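Local structure of uncharacterized protein MJ1062 (Methanocaldococcus jannaschii, 3EO4) at residues 91-96 with 140-145; 79-84 with 113-118; 149-154 with 159-164. The protein is of unknown function but includes this GNAT-type domain, which probably has acyltransferase activity, in a protein that may also be a hexosyltransferase. One frame throughout, in Å; residues are numbered along the deposited sequence.

Interaction 1 of 3, residues 91-96 with 140-145; sequences PEIGIL and KLFESL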
loop_
_atom_site.group_PDB
_atom_site.type_symbol
_atom_site.label_atom_id
_atom_site.label_comp_id
_atom_site.label_asym_id
_atom_site.label_seq_id
_atom_site.Cartn_x
_atom_site.Cartn_y
_atom_site.Cartn_z
ATOM N N PRO A 91 -18.600 -19.212 -8.815
ATOM C CA PRO A 91 -17.434 -18.637 -8.175
ATOM C C PRO A 91 -17.700 -17.249 -7.583
ATOM O O PRO A 91 -18.611 -16.509 -8.036
ATOM C CB PRO A 91 -16.406 -18.559 -9.316
ATOM C CG PRO A 91 -17.212 -18.547 -10.542
ATOM C CD PRO A 91 -18.398 -19.407 -10.259
ATOM N N GLU A 92 -16.888 -16.920 -6.588
ATOM C CA GLU A 92 -16.969 -15.665 -5.867
ATOM C C GLU A 92 -15.954 -14.650 -6.407
ATOM O O GLU A 92 -14.767 -14.973 -6.584
ATOM C CB GLU A 92 -16.732 -15.917 -4.393
ATOM C CG GLU A 92 -16.803 -14.657 -3.558
ATOM C CD GLU A 92 -16.601 -14.947 -2.076
ATOM O OE1 GLU A 92 -16.908 -16.060 -1.637
ATOM O OE2 GLU A 92 -16.153 -14.054 -1.336
ATOM N N ILE A 93 -16.427 -13.425 -6.652
ATOM C CA ILE A 93 -15.568 -12.342 -7.175
ATOM C C ILE A 93 -15.258 -11.363 -6.054
ATOM O O ILE A 93 -16.173 -10.906 -5.362
ATOM C CB ILE A 93 -16.273 -11.515 -8.303
ATOM C CG1 ILE A 93 -16.969 -12.406 -9.324
ATOM C CG2 ILE A 93 -15.321 -10.463 -8.953
ATOM C CD1 ILE A 93 -16.060 -13.236 -10.052
ATOM N N GLY A 94 -13.979 -11.015 -5.915
ATOM C CA GLY A 94 -13.536 -9.963 -4.990
ATOM C C GLY A 94 -12.843 -8.826 -5.734
ATOM O O GLY A 94 -12.185 -9.049 -6.768
ATOM N N ILE A 95 -12.994 -7.603 -5.232
ATOM C CA ILE A 95 -12.381 -6.451 -5.898
ATOM C C ILE A 95 -11.933 -5.441 -4.840
ATOM O O ILE A 95 -12.599 -5.268 -3.821
ATOM C CB ILE A 95 -13.368 -5.789 -6.962
ATOM C CG1 ILE A 95 -12.823 -4.493 -7.570
ATOM C CG2 ILE A 95 -14.736 -5.453 -6.329
ATOM C CD1 ILE A 95 -12.182 -4.686 -8.931
ATOM N N LEU A 96 -10.833 -4.749 -5.113
ATOM C CA LEU A 96 -10.296 -3.746 -4.222
ATOM C C LEU A 96 -9.562 -2.748 -5.103
ATOM O O LEU A 96 -8.726 -3.152 -5.882
ATOM C CB LEU A 96 -9.317 -4.444 -3.289
ATOM C CG LEU A 96 -8.356 -3.795 -2.310
ATOM C CD1 LEU A 96 -7.617 -4.955 -1.599
ATOM C CD2 LEU A 96 -7.331 -2.897 -2.953
ATOM N N LYS A 140 -23.074 -0.647 -5.384
ATOM C CA LYS A 140 -23.358 0.055 -6.643
ATOM C C LYS A 140 -22.602 -0.520 -7.824
ATOM O O LYS A 140 -23.147 -0.636 -8.917
ATOM C CB LYS A 140 -22.999 1.523 -6.515
ATOM C CG LYS A 140 -23.986 2.238 -5.670
ATOM C CD LYS A 140 -23.599 3.672 -5.492
ATOM C CE LYS A 140 -24.760 4.446 -4.878
ATOM N NZ LYS A 140 -24.603 5.867 -5.254
ATOM N N LEU A 141 -21.344 -0.864 -7.593
ATOM C CA LEU A 141 -20.511 -1.518 -8.600
ATOM C C LEU A 141 -21.185 -2.780 -9.162
ATOM O O LEU A 141 -21.385 -2.894 -10.373
ATOM C CB LEU A 141 -19.110 -1.844 -8.015
ATOM C CG LEU A 141 -17.915 -2.349 -8.857
ATOM C CD1 LEU A 141 -16.708 -2.448 -7.970
ATOM C CD2 LEU A 141 -18.149 -3.697 -9.545
ATOM N N PHE A 142 -21.530 -3.718 -8.288
ATOM C CA PHE A 142 -22.037 -5.022 -8.737
ATOM C C PHE A 142 -23.456 -4.957 -9.288
ATOM O O PHE A 142 -23.764 -5.614 -10.299
ATOM C CB PHE A 142 -21.927 -6.070 -7.625
ATOM C CG PHE A 142 -20.519 -6.556 -7.396
ATOM C CD1 PHE A 142 -19.955 -7.514 -8.235
ATOM C CD2 PHE A 142 -19.748 -6.040 -6.344
ATOM C CE1 PHE A 142 -18.650 -7.974 -8.018
ATOM C CE2 PHE A 142 -18.451 -6.471 -6.127
ATOM C CZ PHE A 142 -17.895 -7.426 -6.954
ATOM N N GLU A 143 -24.301 -4.139 -8.659
ATOM C CA GLU A 143 -25.624 -3.877 -9.225
ATOM C C GLU A 143 -25.539 -3.170 -10.596
ATOM O O GLU A 143 -26.386 -3.383 -11.455
ATOM C CB GLU A 143 -26.526 -3.111 -8.246
ATOM C CG GLU A 143 -26.791 -3.876 -6.909
ATOM C CD GLU A 143 -27.904 -3.268 -6.073
ATOM O OE1 GLU A 143 -28.124 -2.042 -6.165
ATOM O OE2 GLU A 143 -28.562 -4.017 -5.313
ATOM N N SER A 144 -24.524 -2.353 -10.835
ATOM C CA SER A 144 -24.410 -1.756 -12.181
ATOM C C SER A 144 -24.111 -2.842 -13.237
ATOM O O SER A 144 -24.333 -2.656 -14.421
ATOM C CB SER A 144 -23.368 -0.641 -12.219
ATOM O OG SER A 144 -22.070 -1.187 -12.386
ATOM N N LEU A 145 -23.639 -3.990 -12.788
ATOM C CA LEU A 145 -23.364 -5.116 -13.683
ATOM C C LEU A 145 -24.456 -6.176 -13.639
ATOM O O LEU A 145 -24.280 -7.286 -14.156
ATOM C CB LEU A 145 -22.007 -5.755 -13.371
ATOM C CG LEU A 145 -20.777 -4.876 -13.571
ATOM C CD1 LEU A 145 -19.543 -5.533 -12.942
ATOM C CD2 LEU A 145 -20.546 -4.513 -15.048
#
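Phe142 turns its CG away from its own carbonyl carbon and beside the backbone N (chi1 -75°), which carries the ring from helix 136-144 toward Ile93 and Ile95 of strand 92-97. Leu141 instead sets CG opposite the backbone N (chi1 -171°), and its CD1 reaches the same strand. Both meet the CG2 methyl of Ile95: this carbon lies 3.8 Å from Phe142 CZ and 4.0 Å from Leu141 CD1. The Ile95 and Phe142 side chains run past each other in opposite directions, and the methyl meets the ring obliquely. Ile93 adds a looser contact, with CG2 4.3 Å from Phe142 CE1, while Ile93 O is 4.2 Å from Phe142 CZ. Leu141 also works within the helix, since its CD2 stands 4.2 Å above the centre of the Phe142 ring and covers that face. No hydrogen bond crosses between 91-96 and 140-145, so the contact is apolar packing. The axes of strand 92-96 and helix 140-144 approach no closer than 11.5 Å, a gap bridged mainly by side chains, at 131° between the N-to-C directions. Ser144 OG donates to Leu141 O at 2.7 Å and also hydrogen-bonds Arg109 NE. Within the GNAT domain the Phe142 ring reaches into the interior: it packs against Ala129 and Ile131 of strand 126-132 and Val112 of helix 107-121, and makes an edge-to-face pair with Phe147, while Ile95 touches Val81 of the adjoining strand 74-84 and Ser111 of helix 107-121.

Interaction 2 of 3, residues 79-84 with 113-118; sequences GSVNVS and SLVLKW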
loop_
_atom_site.group_PDB
_atom_site.type_symbol
_atom_site.label_atom_id
_atom_site.label_comp_id
_atom_site.label_asym_id
_atom_site.label_seq_id
_atom_site.Cartn_x
_atom_site.Cartn_y
_atom_site.Cartn_z
ATOM N N GLY A 79 -5.115 -1.546 -8.066
ATOM C CA GLY A 79 -5.985 -2.395 -7.255
ATOM C C GLY A 79 -5.786 -3.862 -7.541
ATOM O O GLY A 79 -4.826 -4.258 -8.227
ATOM N N SER A 80 -6.703 -4.681 -7.024
ATOM C CA SER A 80 -6.678 -6.093 -7.293
ATOM C C SER A 80 -8.085 -6.634 -7.480
ATOM O O SER A 80 -9.022 -6.201 -6.791
ATOM C CB SER A 80 -6.002 -6.827 -6.158
ATOM O OG SER A 80 -5.913 -8.215 -6.486
ATOM N N VAL A 81 -8.221 -7.595 -8.394
ATOM C CA VAL A 81 -9.500 -8.281 -8.634
ATOM C C VAL A 81 -9.213 -9.776 -8.648
ATOM O O VAL A 81 -8.120 -10.195 -9.060
ATOM C CB VAL A 81 -10.206 -7.771 -9.934
ATOM C CG1 VAL A 81 -9.434 -8.167 -11.189
ATOM C CG2 VAL A 81 -11.694 -8.208 -9.990
ATOM N N ASN A 82 -10.164 -10.570 -8.154
ATOM C CA ASN A 82 -9.951 -12.001 -7.917
ATOM C C ASN A 82 -11.257 -12.796 -8.047
ATOM O O ASN A 82 -12.342 -12.216 -7.903
ATOM C CB ASN A 82 -9.314 -12.251 -6.530
ATOM C CG ASN A 82 -10.233 -11.859 -5.372
ATOM O OD1 ASN A 82 -11.371 -12.323 -5.278
ATOM N ND2 ASN A 82 -9.729 -11.037 -4.469
ATOM N N VAL A 83 -11.130 -14.100 -8.363
ATOM C CA VAL A 83 -12.242 -15.073 -8.346
ATOM C C VAL A 83 -11.786 -16.274 -7.568
ATOM O O VAL A 83 -10.670 -16.738 -7.740
ATOM C CB VAL A 83 -12.674 -15.573 -9.752
ATOM C CG1 VAL A 83 -13.072 -14.412 -10.606
ATOM C CG2 VAL A 83 -11.536 -16.264 -10.452
ATOM N N SER A 84 -12.661 -16.773 -6.716
ATOM C CA SER A 84 -12.331 -17.935 -5.916
ATOM C C SER A 84 -13.529 -18.883 -5.974
ATOM O O SER A 84 -14.556 -18.541 -6.576
ATOM C CB SER A 84 -12.001 -17.496 -4.485
ATOM O OG SER A 84 -13.082 -16.781 -3.907
ATOM N N SER A 113 -16.023 -6.679 -14.841
ATOM C CA SER A 113 -16.574 -7.171 -16.101
ATOM C C SER A 113 -15.551 -7.944 -16.943
ATOM O O SER A 113 -15.917 -8.931 -17.604
ATOM C CB SER A 113 -17.239 -6.068 -16.903
ATOM O OG SER A 113 -16.234 -5.329 -17.520
ATOM N N LEU A 114 -14.282 -7.526 -16.903
ATOM C CA LEU A 114 -13.193 -8.326 -17.494
ATOM C C LEU A 114 -13.144 -9.770 -16.915
ATOM O O LEU A 114 -13.018 -10.737 -17.642
ATOM C CB LEU A 114 -11.833 -7.616 -17.352
ATOM C CG LEU A 114 -11.506 -6.406 -18.258
ATOM C CD1 LEU A 114 -10.190 -5.744 -17.856
ATOM C CD2 LEU A 114 -11.452 -6.801 -19.748
ATOM N N VAL A 115 -13.248 -9.898 -15.607
ATOM C CA VAL A 115 -13.281 -11.217 -14.956
ATOM C C VAL A 115 -14.525 -12.034 -15.369
ATOM O O VAL A 115 -14.389 -13.199 -15.700
ATOM C CB VAL A 115 -13.170 -11.087 -13.409
ATOM C CG1 VAL A 115 -13.392 -12.426 -12.730
ATOM C CG2 VAL A 115 -11.797 -10.542 -13.027
ATOM N N LEU A 116 -15.711 -11.408 -15.393
ATOM C CA LEU A 116 -16.926 -12.066 -15.855
ATOM C C LEU A 116 -16.829 -12.606 -17.275
ATOM O O LEU A 116 -17.344 -13.692 -17.568
ATOM C CB LEU A 116 -18.165 -11.157 -15.726
ATOM C CG LEU A 116 -18.458 -10.598 -14.326
ATOM C CD1 LEU A 116 -19.559 -9.567 -14.414
ATOM C CD2 LEU A 116 -18.796 -11.665 -13.281
ATOM N N LYS A 117 -16.169 -11.854 -18.153
ATOM C CA LYS A 117 -16.003 -12.296 -19.532
ATOM C C LYS A 117 -15.103 -13.540 -19.579
ATOM O O LYS A 117 -15.373 -14.483 -20.319
ATOM C CB LYS A 117 -15.441 -11.170 -20.408
ATOM C CG LYS A 117 -15.641 -11.375 -21.918
ATOM C CD LYS A 117 -17.102 -11.020 -22.334
ATOM C CE LYS A 117 -17.696 -12.000 -23.378
ATOM N NZ LYS A 117 -17.044 -11.909 -24.712
ATOM N N TRP A 118 -14.037 -13.538 -18.789
ATOM C CA TRP A 118 -13.118 -14.669 -18.754
ATOM C C TRP A 118 -13.844 -15.904 -18.225
ATOM O O TRP A 118 -13.732 -16.968 -18.800
ATOM C CB TRP A 118 -11.929 -14.337 -17.861
ATOM C CG TRP A 118 -10.974 -15.490 -17.633
ATOM C CD1 TRP A 118 -10.048 -15.966 -18.509
ATOM C CD2 TRP A 118 -10.856 -16.302 -16.442
ATOM N NE1 TRP A 118 -9.367 -17.033 -17.953
ATOM C CE2 TRP A 118 -9.832 -17.245 -16.679
ATOM C CE3 TRP A 118 -11.536 -16.340 -15.223
ATOM C CZ2 TRP A 118 -9.455 -18.201 -15.726
ATOM C CZ3 TRP A 118 -11.155 -17.280 -14.273
ATOM C CH2 TRP A 118 -10.127 -18.205 -14.532
#
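Val115 of helix 113-118 faces the strand 79-84 between Val81 and Val83, and its two methyls divide the work. CG2 lies beside the backbone N, opposite the carbonyl carbon, and is directed at Val81; CG1, opposite the backbone N (chi1 172°), is directed at Val83. The Val81 contact is the clearly defined one: Val115 CG2 is 3.8 Å from Val81 CG1 and equally 3.8 Å from Val81 CG2, so a single methyl rests against both branches of the isopropyl group. The two side chains pass each other in opposite directions instead of meeting end on. Val83 and Val115 run past each other in the same manner, but the modelled separation of their CG1 atoms is too short for two carbons, and the detail of that pair is doubtful. Better supported is the other branch of Val83, whose CG2 lies 4.0 Å from Trp118 CZ3. Here the two side chains cross obliquely, and the methyl approaches the six-membered part of the indole at a slant.

Trp118 stands one helical turn beyond Val115, and Val81 and Val83 are two residues apart on one side of the strand. The N-to-C directions of strand 79-84 and helix 113-118 differ by 30°. Their axes come within 9.2 Å, and the nearest CA pair is Val83 with Val115 at 7.7 Å. No hydrogen bond links the segments, so the buried interface rests on apolar contacts. Trp65 from strand 63-71 supports it, touching Val81 and Val115 and making an edge-to-face pair with Trp118. A helix packed on the face of an antiparallel sheet, roughly along the strand, with branched aliphatic residues between them is the layered alpha/beta packing of the GNAT fold, here joining strand 74-84 to helix 107-121.

Interaction 3 of 3, residues 149-154 with 159-164; sequences KTKKGR and IYEVNL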
loop_
_atom_site.group_PDB
_atom_site.type_symbol
_atom_site.label_atom_id
_atom_site.label_comp_id
_atom_site.label_asym_id
_atom_site.label_seq_id
_atom_site.Cartn_x
_atom_site.Cartn_y
_atom_site.Cartn_z
ATOM N N LYS A 149 -29.111 -8.809 -5.088
ATOM C CA LYS A 149 -29.071 -9.301 -3.719
ATOM C C LYS A 149 -29.901 -10.567 -3.638
ATOM O O LYS A 149 -31.074 -10.566 -3.982
ATOM C CB LYS A 149 -29.605 -8.263 -2.716
ATOM C CG LYS A 149 -29.228 -8.593 -1.276
ATOM C CD LYS A 149 -30.006 -7.741 -0.266
ATOM C CE LYS A 149 -29.347 -6.410 -0.101
ATOM N NZ LYS A 149 -30.396 -5.381 0.082
ATOM N N THR A 150 -29.283 -11.642 -3.179
ATOM C CA THR A 150 -29.897 -12.966 -3.269
ATOM C C THR A 150 -30.162 -13.629 -1.920
ATOM O O THR A 150 -31.171 -14.299 -1.756
ATOM C CB THR A 150 -29.050 -13.876 -4.212
ATOM O OG1 THR A 150 -29.641 -13.876 -5.514
ATOM C CG2 THR A 150 -28.969 -15.303 -3.738
ATOM N N LYS A 151 -29.275 -13.404 -0.956
ATOM C CA LYS A 151 -29.137 -14.291 0.197
ATOM C C LYS A 151 -28.258 -13.616 1.253
ATOM O O LYS A 151 -27.339 -12.889 0.908
ATOM C CB LYS A 151 -28.457 -15.586 -0.270
ATOM C CG LYS A 151 -28.538 -16.769 0.682
ATOM C CD LYS A 151 -27.454 -17.831 0.364
ATOM C CE LYS A 151 -27.418 -18.228 -1.103
ATOM N NZ LYS A 151 -26.874 -19.611 -1.308
ATOM N N LYS A 152 -28.531 -13.855 2.532
ATOM C CA LYS A 152 -27.623 -13.409 3.603
ATOM C C LYS A 152 -26.293 -14.146 3.496
ATOM O O LYS A 152 -26.257 -15.321 3.141
ATOM C CB LYS A 152 -28.229 -13.704 4.981
ATOM C CG LYS A 152 -28.921 -12.544 5.667
ATOM C CD LYS A 152 -28.915 -12.741 7.202
ATOM C CE LYS A 152 -27.786 -11.932 7.945
ATOM N NZ LYS A 152 -26.609 -11.418 7.103
ATOM N N GLY A 153 -25.199 -13.457 3.782
ATOM C CA GLY A 153 -23.927 -14.131 4.029
ATOM C C GLY A 153 -23.849 -14.276 5.544
ATOM O O GLY A 153 -24.837 -14.615 6.176
ATOM N N ARG A 154 -22.687 -13.979 6.119
ATOM C CA ARG A 154 -22.515 -13.834 7.573
ATOM C C ARG A 154 -23.102 -12.489 8.040
ATOM O O ARG A 154 -23.588 -11.701 7.211
ATOM C CB ARG A 154 -21.033 -13.974 7.936
ATOM C CG ARG A 154 -20.346 -15.147 7.197
ATOM C CD ARG A 154 -18.848 -15.059 7.246
ATOM N NE ARG A 154 -18.336 -14.161 6.212
ATOM C CZ ARG A 154 -17.072 -14.118 5.792
ATOM N NH1 ARG A 154 -16.149 -14.906 6.332
ATOM N NH2 ARG A 154 -16.729 -13.268 4.830
ATOM N N ILE A 159 -25.010 -11.795 -0.082
ATOM C CA ILE A 159 -24.591 -12.378 -1.349
ATOM C C ILE A 159 -25.438 -11.768 -2.453
ATOM O O ILE A 159 -26.672 -11.651 -2.302
ATOM C CB ILE A 159 -24.818 -13.899 -1.373
ATOM C CG1 ILE A 159 -24.422 -14.545 -0.028
ATOM C CG2 ILE A 159 -24.162 -14.528 -2.606
ATOM C CD1 ILE A 159 -23.024 -14.223 0.432
ATOM N N TYR A 160 -24.749 -11.381 -3.524
ATOM C CA TYR A 160 -25.296 -10.805 -4.724
ATOM C C TYR A 160 -24.854 -11.719 -5.867
ATOM O O TYR A 160 -23.666 -12.033 -5.956
ATOM C CB TYR A 160 -24.679 -9.415 -4.955
ATOM C CG TYR A 160 -25.189 -8.336 -4.038
ATOM C CD1 TYR A 160 -26.073 -7.385 -4.508
ATOM C CD2 TYR A 160 -24.777 -8.258 -2.697
ATOM C CE1 TYR A 160 -26.566 -6.397 -3.676
ATOM C CE2 TYR A 160 -25.263 -7.267 -1.850
ATOM C CZ TYR A 160 -26.160 -6.352 -2.356
ATOM O OH TYR A 160 -26.637 -5.358 -1.565
ATOM N N GLU A 161 -25.784 -12.136 -6.735
ATOM C CA GLU A 161 -25.476 -13.120 -7.779
ATOM C C GLU A 161 -25.822 -12.587 -9.140
ATOM O O GLU A 161 -26.695 -11.725 -9.275
ATOM C CB GLU A 161 -26.218 -14.440 -7.575
ATOM C CG GLU A 161 -26.055 -15.024 -6.198
ATOM C CD GLU A 161 -26.389 -16.516 -6.108
ATOM O OE1 GLU A 161 -25.972 -17.141 -5.101
ATOM O OE2 GLU A 161 -27.056 -17.068 -7.027
ATOM N N VAL A 162 -25.153 -13.118 -10.152
ATOM C CA VAL A 162 -25.438 -12.740 -11.521
ATOM C C VAL A 162 -25.379 -13.990 -12.397
ATOM O O VAL A 162 -24.609 -14.932 -12.115
ATOM C CB VAL A 162 -24.425 -11.669 -12.028
ATOM C CG1 VAL A 162 -23.131 -12.313 -12.520
ATOM C CG2 VAL A 162 -25.049 -10.767 -13.092
ATOM N N ASN A 163 -26.211 -13.998 -13.432
ATOM C CA ASN A 163 -26.126 -14.986 -14.511
ATOM C C ASN A 163 -25.234 -14.403 -15.572
ATOM O O ASN A 163 -25.391 -13.242 -15.947
ATOM C CB ASN A 163 -27.493 -15.307 -15.106
ATOM C CG ASN A 163 -28.398 -16.001 -14.123
ATOM O OD1 ASN A 163 -29.441 -15.489 -13.762
ATOM N ND2 ASN A 163 -27.985 -17.167 -13.662
ATOM N N LEU A 164 -24.290 -15.218 -16.022
ATOM C CA LEU A 164 -23.266 -14.820 -16.978
ATOM C C LEU A 164 -23.770 -14.855 -18.423
ATOM O O LEU A 164 -23.493 -13.953 -19.236
ATOM C CB LEU A 164 -22.062 -15.752 -16.817
ATOM C CG LEU A 164 -20.890 -15.253 -15.972
ATOM C CD1 LEU A 164 -21.284 -14.192 -14.961
ATOM C CD2 LEU A 164 -20.172 -16.430 -15.312
ATOM O OXT LEU A 164 -24.463 -15.803 -18.812
HETATM O O HOH W 1 -28.765 -4.026 -2.658
#
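Thr150 N donates to Ile159 O at 2.8 Å, in the carbonyl plane and nearly straight (167° at the hydrogen), and Ile159 N returns a bond to Lys151 O, also 2.8 Å. Lys151 N adds a weak bond to the same Ile159 O. With Thr150 and Lys151 both facing Ile159, the register slips by one: a classic beta bulge. Outward from it, Lys149 and Tyr160 form an antiparallel non-hydrogen-bonded pair. Lys149 CB lies over the Tyr160 ring face, 4.1 Å from its centroid, in a CH-pi contact, and Lys149 CE continues to 3.3 Å from Tyr160 OH. A water O at the ring edge, in its plane, is hydrogen-bonded to Tyr160 OH at 2.7 Å. Were Tyr160 replaced by an alanine, the aliphatic part of Lys149 would probably lose its aromatic platform and the water its hydroxyl partner. Thr150 CG2 packs 3.7 Å from Glu161 CD, the two side chains crossing at about a right angle. In Ile159, chi1 (-41°) sets CG1 beside the backbone N, near Lys151 O and Lys152 O, and CD1 beyond it meets Gly153 CA at 3.7 Å. The hairpin of strands 148-150 and 157-163 belongs to the three-stranded antiparallel sheet, where strand 157-163 also pairs with 126-132; Tyr160 touches Ile131 there and packs on Ile139 and Glu143 of helix 136-144.

Interactions 1 and 2 have centres about 9 Å apart and share the five-stranded antiparallel sheet, whose neighbouring strands 74-84 and 92-97 supply one segment to each. Their segments alternate along the chain. Helix 107-121 packs on both of these strands, and helix 136-144 meets strand 92-97. Interaction 3 follows both in sequence, in the three-stranded sheet, its centre about 10 Å from that of interaction 1 and 16 Å from that of interaction 2. Helix 136-144 leads directly into its hairpin, and Leu164 CD1 meets Leu116 CD2 at 3.9 Å. Interactions 1 and 2 thus set two helices against the five-stranded sheet, while interaction 3 builds the hairpin of the three-stranded one, all in one GNAT-type domain.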